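Local coordinates for protein glucosamine-6-phosphate deaminase (Thermotoga maritima, PDB 1J5X) that is a SIS-domain protein of alpha/beta architecture, built around two parallel beta sheets flanked by helices, at residues A[282-285]-A[289-292]; A[278-283]-A[296-301]. All coordinates share one frame; numbering follows the deposited sequence.

Contact 1. Residues A[282-285]-A[289-292]; sequences ELES and TVLE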
ATOM      1  N   GLU A 282      -6.601   3.215 -25.773  1.00 32.43           N
ATOM      2  CA  GLU A 282      -6.690   4.666 -25.899  1.00 29.26           C
ATOM      3  C   GLU A 282      -5.378   5.333 -25.441  1.00 29.93           C
ATOM      4  O   GLU A 282      -4.776   6.127 -26.181  1.00 28.61           O
ATOM      5  CB  GLU A 282      -7.918   5.163 -25.138  1.00 32.69           C
ATOM      6  CG  GLU A 282      -8.127   6.683 -25.215  1.00 33.74           C
ATOM      7  CD  GLU A 282      -9.239   7.170 -24.313  1.00 33.40           C
ATOM      8  OE1 GLU A 282     -10.326   6.576 -24.344  1.00 35.13           O
ATOM      9  OE2 GLU A 282      -9.021   8.160 -23.577  1.00 37.32           O
ATOM     10  N   LEU A 283      -4.878   4.987 -24.262  1.00 25.71           N
ATOM     11  CA  LEU A 283      -3.647   5.568 -23.796  1.00 26.20           C
ATOM     12  C   LEU A 283      -2.476   5.220 -24.721  1.00 28.94           C
ATOM     13  O   LEU A 283      -1.556   6.030 -24.928  1.00 26.34           O
ATOM     14  CB  LEU A 283      -3.327   5.086 -22.379  1.00 25.17           C
ATOM     15  CG  LEU A 283      -4.440   5.424 -21.384  1.00 26.89           C
ATOM     16  CD1 LEU A 283      -4.019   5.013 -19.987  1.00 25.39           C
ATOM     17  CD2 LEU A 283      -4.765   6.911 -21.477  1.00 28.87           C
ATOM     18  N   GLU A 284      -2.490   3.997 -25.255  1.00 28.15           N
ATOM     19  CA  GLU A 284      -1.413   3.568 -26.157  1.00 30.26           C
ATOM     20  C   GLU A 284      -1.411   4.453 -27.414  1.00 30.73           C
ATOM     21  O   GLU A 284      -0.360   4.851 -27.911  1.00 33.63           O
ATOM     22  CB  GLU A 284      -1.603   2.059 -26.518  1.00 27.36           C
ATOM     23  CG  GLU A 284      -1.000   1.114 -25.432  1.00 27.32           C
ATOM     24  CD  GLU A 284      -1.303  -0.382 -25.640  1.00 27.29           C
ATOM     25  OE1 GLU A 284      -2.185  -0.683 -26.431  1.00 32.59           O
ATOM     26  OE2 GLU A 284      -0.658  -1.230 -24.977  1.00 30.58           O
ATOM     27  N   SER A 285      -2.586   4.781 -27.903  1.00 29.69           N
ATOM     28  CA  SER A 285      -2.678   5.596 -29.102  1.00 33.58           C
ATOM     29  C   SER A 285      -2.216   7.022 -28.860  1.00 36.59           C
ATOM     30  O   SER A 285      -1.998   7.772 -29.822  1.00 35.52           O
ATOM     31  CB  SER A 285      -4.107   5.587 -29.641  1.00 32.92           C
ATOM     32  OG  SER A 285      -4.954   6.456 -28.889  1.00 35.43           O
ATOM     33  N   THR A 289       3.063   3.729 -22.654  1.00 25.80           N
ATOM     34  CA  THR A 289       3.398   2.316 -22.577  1.00 26.70           C
ATOM     35  C   THR A 289       2.437   1.870 -21.434  1.00 28.28           C
ATOM     36  O   THR A 289       2.442   2.472 -20.360  1.00 26.42           O
ATOM     37  CB  THR A 289       4.813   2.125 -22.074  1.00 29.92           C
ATOM     38  OG1 THR A 289       5.739   2.621 -23.059  1.00 30.26           O
ATOM     39  CG2 THR A 289       5.077   0.695 -21.794  1.00 31.11           C
ATOM     40  N   VAL A 290       1.642   0.837 -21.655  1.00 25.56           N
ATOM     41  CA  VAL A 290       0.716   0.383 -20.604  1.00 25.21           C
ATOM     42  C   VAL A 290       0.994  -1.030 -20.215  1.00 24.68           C
ATOM     43  O   VAL A 290       1.215  -1.903 -21.100  1.00 24.24           O
ATOM     44  CB  VAL A 290      -0.704   0.458 -21.072  1.00 24.02           C
ATOM     45  CG1 VAL A 290      -1.654  -0.035 -19.928  1.00 25.54           C
ATOM     46  CG2 VAL A 290      -1.023   1.888 -21.567  1.00 25.52           C
ATOM     47  N   LEU A 291       1.045  -1.249 -18.905  1.00 21.39           N
ATOM     48  CA  LEU A 291       1.276  -2.559 -18.324  1.00 23.93           C
ATOM     49  C   LEU A 291       0.082  -2.902 -17.408  1.00 23.96           C
ATOM     50  O   LEU A 291      -0.329  -2.082 -16.561  1.00 23.41           O
ATOM     51  CB  LEU A 291       2.565  -2.533 -17.530  1.00 25.37           C
ATOM     52  CG  LEU A 291       3.105  -3.858 -17.024  1.00 29.53           C
ATOM     53  CD1 LEU A 291       4.658  -3.826 -17.008  1.00 32.68           C
ATOM     54  CD2 LEU A 291       2.558  -4.077 -15.614  1.00 33.65           C
ATOM     55  N   GLU A 292      -0.518  -4.075 -17.618  1.00 22.65           N
ATOM     56  CA  GLU A 292      -1.620  -4.471 -16.739  1.00 25.28           C
ATOM     57  C   GLU A 292      -1.188  -5.480 -15.702  1.00 23.46           C
ATOM     58  O   GLU A 292      -0.507  -6.476 -16.005  1.00 24.04           O
ATOM     59  CB  GLU A 292      -2.773  -5.084 -17.536  1.00 24.54           C
ATOM     60  CG  GLU A 292      -3.561  -4.118 -18.376  1.00 27.45           C
ATOM     61  CD  GLU A 292      -4.460  -4.854 -19.380  1.00 27.05           C
ATOM     62  OE1 GLU A 292      -3.986  -5.167 -20.498  1.00 28.11           O
ATOM     63  OE2 GLU A 292      -5.639  -5.101 -19.060  1.00 32.66           O
TER
HETATM   64  O   HOH W   1       1.704  -0.451 -24.289  1.00 32.81           O
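Val290 meets both Leu283 and Glu284, one place after Thr289, whose CA lies 6.1 Å from the CA of Glu284 where the two backbones run nearest. A single methyl does the work: CG2 of Val290 rests 4.0 Å from CB of Leu283 and 3.9 Å from CG of Glu284, wedged against the root of one side chain and the aliphatic stem of the other. A beta-branched residue suits a buried strand position, since its methyls sit close to the backbone and one of them can meet the helix directly. Glu284 crosses Val290 at about a right angle; its CG stands beside the backbone N (chi1 -84°), and the extended chain brings OE2 to a bridging water while the same oxygen forms a salt bridge with NE of Arg280. OE2 of Glu284 accepts a hydrogen bond from that water at 2.6 Å, and the water in turn accepts one from N of Val290 at 2.9 Å. Helix 273-285 here belongs to a beta-alpha-beta unit, strand 262-267, helix 273-285, strand 289-293, and the final strand is outermost in its parallel sheet, so the bridging water serves an edge N-H. Leu291 turns to the other face of the sheet, toward Ile207 and Phe265. Farther on, OE1 of Glu292 lies 6.8 Å from OE2 of Glu284, and Arg280 pairs with both, which probably eases the repulsion between the two acids.

Contact 2. Residues A[278-283]-A[296-301]; sequences RLRKEL and GGDIPV
The guanidinium of Arg280 and the carboxylate of Asp298 meet edge on, with nothing of 296-301 lying over either face of the guanidinium. OD1 of Asp298 sits at its rim, close to the plane, and accepts the N-H of NH1 at 2.7 Å with an N-H...O angle of 153°. The two planes are 29° apart, nearly coplanar, and OD1 uses its syn lone pair, on the side of the other oxygen. This pair shares a single bond, for OD2 of Asp298 stays 3.9 Å from NH1 of Arg280. Both groups have further partners: NE of Arg280 pairs with OE2 of Glu284, NH1 also with OE1 of Glu292, and OD1 of Asp298 also receives N of Glu292. Reach explains the choice of arginine. The backbones come no closer than 10.7 Å, between the CA atoms of Arg280 and Gly297. With CG trans to the backbone N (chi1 171°) and the chain extended as far as NE, NH1 of Arg280 stands 6.5 Å from its own CA, and the short side chain of Asp298, coming from the opposite direction, covers the rest. The methylene part of the arginine lies against Val290 and Met266, and the guanidinium stays beside strand 289-293. The contact thus ties the helix of a beta-alpha-beta unit to the loop that leaves the unit's second strand on the way to helix 313-326. Gly296 helps to shape that loop: its positive phi would crowd a CB against the preceding carbonyl oxygen, which suits a residue without one. Just after Asp298 the loop dips inward, where the branched, apolar side chain of Ile299 packs on Phe196 and Val203 of helix 184-205. Aspartate suits its own place because its short carboxylate can accept both the arginine and the strand N-H.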
ATOM      1  N   ARG A 278     -10.096  -1.214 -23.316  1.00 27.61           N
ATOM      2  CA  ARG A 278     -10.448  -0.041 -24.105  1.00 28.62           C
ATOM      3  C   ARG A 278      -9.581   1.139 -23.662  1.00 27.97           C
ATOM      4  O   ARG A 278      -9.047   1.876 -24.497  1.00 25.57           O
ATOM      5  CB  ARG A 278     -11.902   0.336 -23.939  1.00 30.41           C
ATOM      6  CG  ARG A 278     -12.888  -0.581 -24.580  1.00 41.29           C
ATOM      7  CD  ARG A 278     -14.283   0.024 -24.448  1.00 47.34           C
ATOM      8  NE  ARG A 278     -15.322  -0.841 -25.006  1.00 55.38           N
ATOM      9  CZ  ARG A 278     -16.593  -0.468 -25.191  1.00 58.74           C
ATOM     10  NH1 ARG A 278     -16.990   0.764 -24.853  1.00 60.62           N
ATOM     11  NH2 ARG A 278     -17.467  -1.315 -25.738  1.00 59.95           N
ATOM     12  N   LEU A 279      -9.406   1.312 -22.349  1.00 24.69           N
ATOM     13  CA  LEU A 279      -8.586   2.434 -21.852  1.00 23.53           C
ATOM     14  C   LEU A 279      -7.097   2.243 -22.251  1.00 25.95           C
ATOM     15  O   LEU A 279      -6.415   3.183 -22.632  1.00 23.21           O
ATOM     16  CB  LEU A 279      -8.716   2.521 -20.309  1.00 22.26           C
ATOM     17  CG  LEU A 279      -7.890   3.613 -19.631  1.00 25.49           C
ATOM     18  CD1 LEU A 279      -8.221   4.984 -20.280  1.00 23.87           C
ATOM     19  CD2 LEU A 279      -8.200   3.579 -18.086  1.00 23.33           C
ATOM     20  N   ARG A 280      -6.601   1.015 -22.127  1.00 24.26           N
ATOM     21  CA  ARG A 280      -5.247   0.703 -22.514  1.00 26.37           C
ATOM     22  C   ARG A 280      -5.011   1.122 -23.976  1.00 27.95           C
ATOM     23  O   ARG A 280      -4.042   1.848 -24.258  1.00 25.56           O
ATOM     24  CB  ARG A 280      -4.995  -0.807 -22.392  1.00 28.37           C
ATOM     25  CG  ARG A 280      -3.668  -1.241 -22.993  1.00 29.70           C
ATOM     26  CD  ARG A 280      -3.306  -2.687 -22.656  1.00 29.43           C
ATOM     27  NE  ARG A 280      -1.964  -2.974 -23.169  1.00 29.90           N
ATOM     28  CZ  ARG A 280      -1.067  -3.773 -22.600  1.00 31.33           C
ATOM     29  NH1 ARG A 280      -1.316  -4.413 -21.461  1.00 30.96           N
ATOM     30  NH2 ARG A 280       0.113  -3.927 -23.182  1.00 35.04           N
ATOM     31  N   LYS A 281      -5.899   0.699 -24.877  1.00 28.64           N
ATOM     32  CA  LYS A 281      -5.689   1.014 -26.309  1.00 32.07           C
ATOM     33  C   LYS A 281      -5.717   2.534 -26.507  1.00 33.19           C
ATOM     34  O   LYS A 281      -4.930   3.086 -27.279  1.00 30.96           O
ATOM     35  CB  LYS A 281      -6.761   0.350 -27.194  1.00 33.99           C
ATOM     36  CG  LYS A 281      -8.213   0.748 -26.894  1.00 38.37           C
ATOM     37  CD  LYS A 281      -8.589   2.163 -27.415  1.00 43.99           C
ATOM     38  CE  LYS A 281      -9.946   2.687 -26.913  1.00 41.54           C
ATOM     39  NZ  LYS A 281     -11.087   1.886 -27.401  1.00 49.66           N
ATOM     40  N   GLU A 282      -6.601   3.215 -25.773  1.00 32.43           N
ATOM     41  CA  GLU A 282      -6.690   4.666 -25.899  1.00 29.26           C
ATOM     42  C   GLU A 282      -5.378   5.333 -25.441  1.00 29.93           C
ATOM     43  O   GLU A 282      -4.776   6.127 -26.181  1.00 28.61           O
ATOM     44  CB  GLU A 282      -7.918   5.163 -25.138  1.00 32.69           C
ATOM     45  CG  GLU A 282      -8.127   6.683 -25.215  1.00 33.74           C
ATOM     46  CD  GLU A 282      -9.239   7.170 -24.313  1.00 33.40           C
ATOM     47  OE1 GLU A 282     -10.326   6.576 -24.344  1.00 35.13           O
ATOM     48  OE2 GLU A 282      -9.021   8.160 -23.577  1.00 37.32           O
ATOM     49  N   LEU A 283      -4.878   4.987 -24.262  1.00 25.71           N
ATOM     50  CA  LEU A 283      -3.647   5.568 -23.796  1.00 26.20           C
ATOM     51  C   LEU A 283      -2.476   5.220 -24.721  1.00 28.94           C
ATOM     52  O   LEU A 283      -1.556   6.030 -24.928  1.00 26.34           O
ATOM     53  CB  LEU A 283      -3.327   5.086 -22.379  1.00 25.17           C
ATOM     54  CG  LEU A 283      -4.440   5.424 -21.384  1.00 26.89           C
ATOM     55  CD1 LEU A 283      -4.019   5.013 -19.987  1.00 25.39           C
ATOM     56  CD2 LEU A 283      -4.765   6.911 -21.477  1.00 28.87           C
ATOM     57  N   GLY A 296      -5.187 -11.895 -17.124  1.00 23.88           N
ATOM     58  CA  GLY A 296      -5.581 -11.351 -18.396  1.00 27.20           C
ATOM     59  C   GLY A 296      -4.674 -10.167 -18.758  1.00 27.46           C
ATOM     60  O   GLY A 296      -4.863  -9.528 -19.795  1.00 29.03           O
ATOM     61  N   GLY A 297      -3.701  -9.879 -17.898  1.00 26.89           N
ATOM     62  CA  GLY A 297      -2.783  -8.791 -18.165  1.00 26.53           C
ATOM     63  C   GLY A 297      -1.353  -9.264 -18.281  1.00 26.99           C
ATOM     64  O   GLY A 297      -1.097 -10.467 -18.396  1.00 28.48           O
ATOM     65  N   ASP A 298      -0.416  -8.320 -18.227  1.00 24.78           N
ATOM     66  CA  ASP A 298       1.003  -8.594 -18.352  1.00 26.24           C
ATOM     67  C   ASP A 298       1.642  -9.317 -17.190  1.00 27.01           C
ATOM     68  O   ASP A 298       2.618 -10.049 -17.365  1.00 26.39           O
ATOM     69  CB  ASP A 298       1.745  -7.266 -18.598  1.00 26.74           C
ATOM     70  CG  ASP A 298       1.212  -6.536 -19.800  1.00 30.08           C
ATOM     71  OD1 ASP A 298       0.269  -5.709 -19.676  1.00 25.81           O
ATOM     72  OD2 ASP A 298       1.740  -6.833 -20.904  1.00 35.52           O
ATOM     73  N   ILE A 299       1.148  -9.071 -15.981  1.00 25.17           N
ATOM     74  CA  ILE A 299       1.652  -9.734 -14.783  1.00 24.24           C
ATOM     75  C   ILE A 299       0.400 -10.323 -14.107  1.00 25.53           C
ATOM     76  O   ILE A 299      -0.348  -9.648 -13.373  1.00 24.48           O
ATOM     77  CB  ILE A 299       2.327  -8.728 -13.809  1.00 24.89           C
ATOM     78  CG1 ILE A 299       3.539  -8.038 -14.467  1.00 24.42           C
ATOM     79  CG2 ILE A 299       2.830  -9.451 -12.583  1.00 22.30           C
ATOM     80  CD1 ILE A 299       4.170  -6.927 -13.468  1.00 25.70           C
ATOM     81  N   PRO A 300       0.154 -11.626 -14.309  1.00 25.44           N
ATOM     82  CA  PRO A 300      -1.011 -12.278 -13.738  1.00 24.48           C
ATOM     83  C   PRO A 300      -0.998 -12.382 -12.244  1.00 24.03           C
ATOM     84  O   PRO A 300       0.034 -12.669 -11.652  1.00 22.90           O
ATOM     85  CB  PRO A 300      -0.984 -13.692 -14.364  1.00 25.36           C
ATOM     86  CG  PRO A 300       0.024 -13.568 -15.489  1.00 31.10           C
ATOM     87  CD  PRO A 300       1.044 -12.615 -14.920  1.00 28.23           C
ATOM     88  N   VAL A 301      -2.176 -12.140 -11.666  1.00 20.70           N
ATOM     89  CA  VAL A 301      -2.426 -12.305 -10.242  1.00 19.48           C
ATOM     90  C   VAL A 301      -3.937 -12.151 -10.112  1.00 20.77           C
ATOM     91  O   VAL A 301      -4.539 -11.457 -10.953  1.00 20.21           O
ATOM     92  CB  VAL A 301      -1.692 -11.271  -9.390  1.00 19.43           C
ATOM     93  CG1 VAL A 301      -2.197  -9.822  -9.746  1.00 19.49           C
ATOM     94  CG2 VAL A 301      -1.924 -11.608  -7.910  1.00 19.92           C
TER

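Both contacts use helix 273-285 and lie on the same side of the chain's centre, their own centres about 7 Å apart. Contact 1 joins residues 282-285 of the helix to the strand, and contact 2 joins the middle of the helix to the loop that follows the strand. Glu292 links them: its backbone N is 2.7 Å from OD1 of Asp298, a probable hydrogen bond, and its OE1 forms a salt bridge of 2.9 Å with NH1 of Arg280. Arg280 therefore reaches acids of both contacts, and Asp298 OD1 receives partners from helix and strand alike. NH2 of Arg280 also packs 3.1 Å from O of Val290, which brings the arginine of contact 2 onto the strand of contact 1.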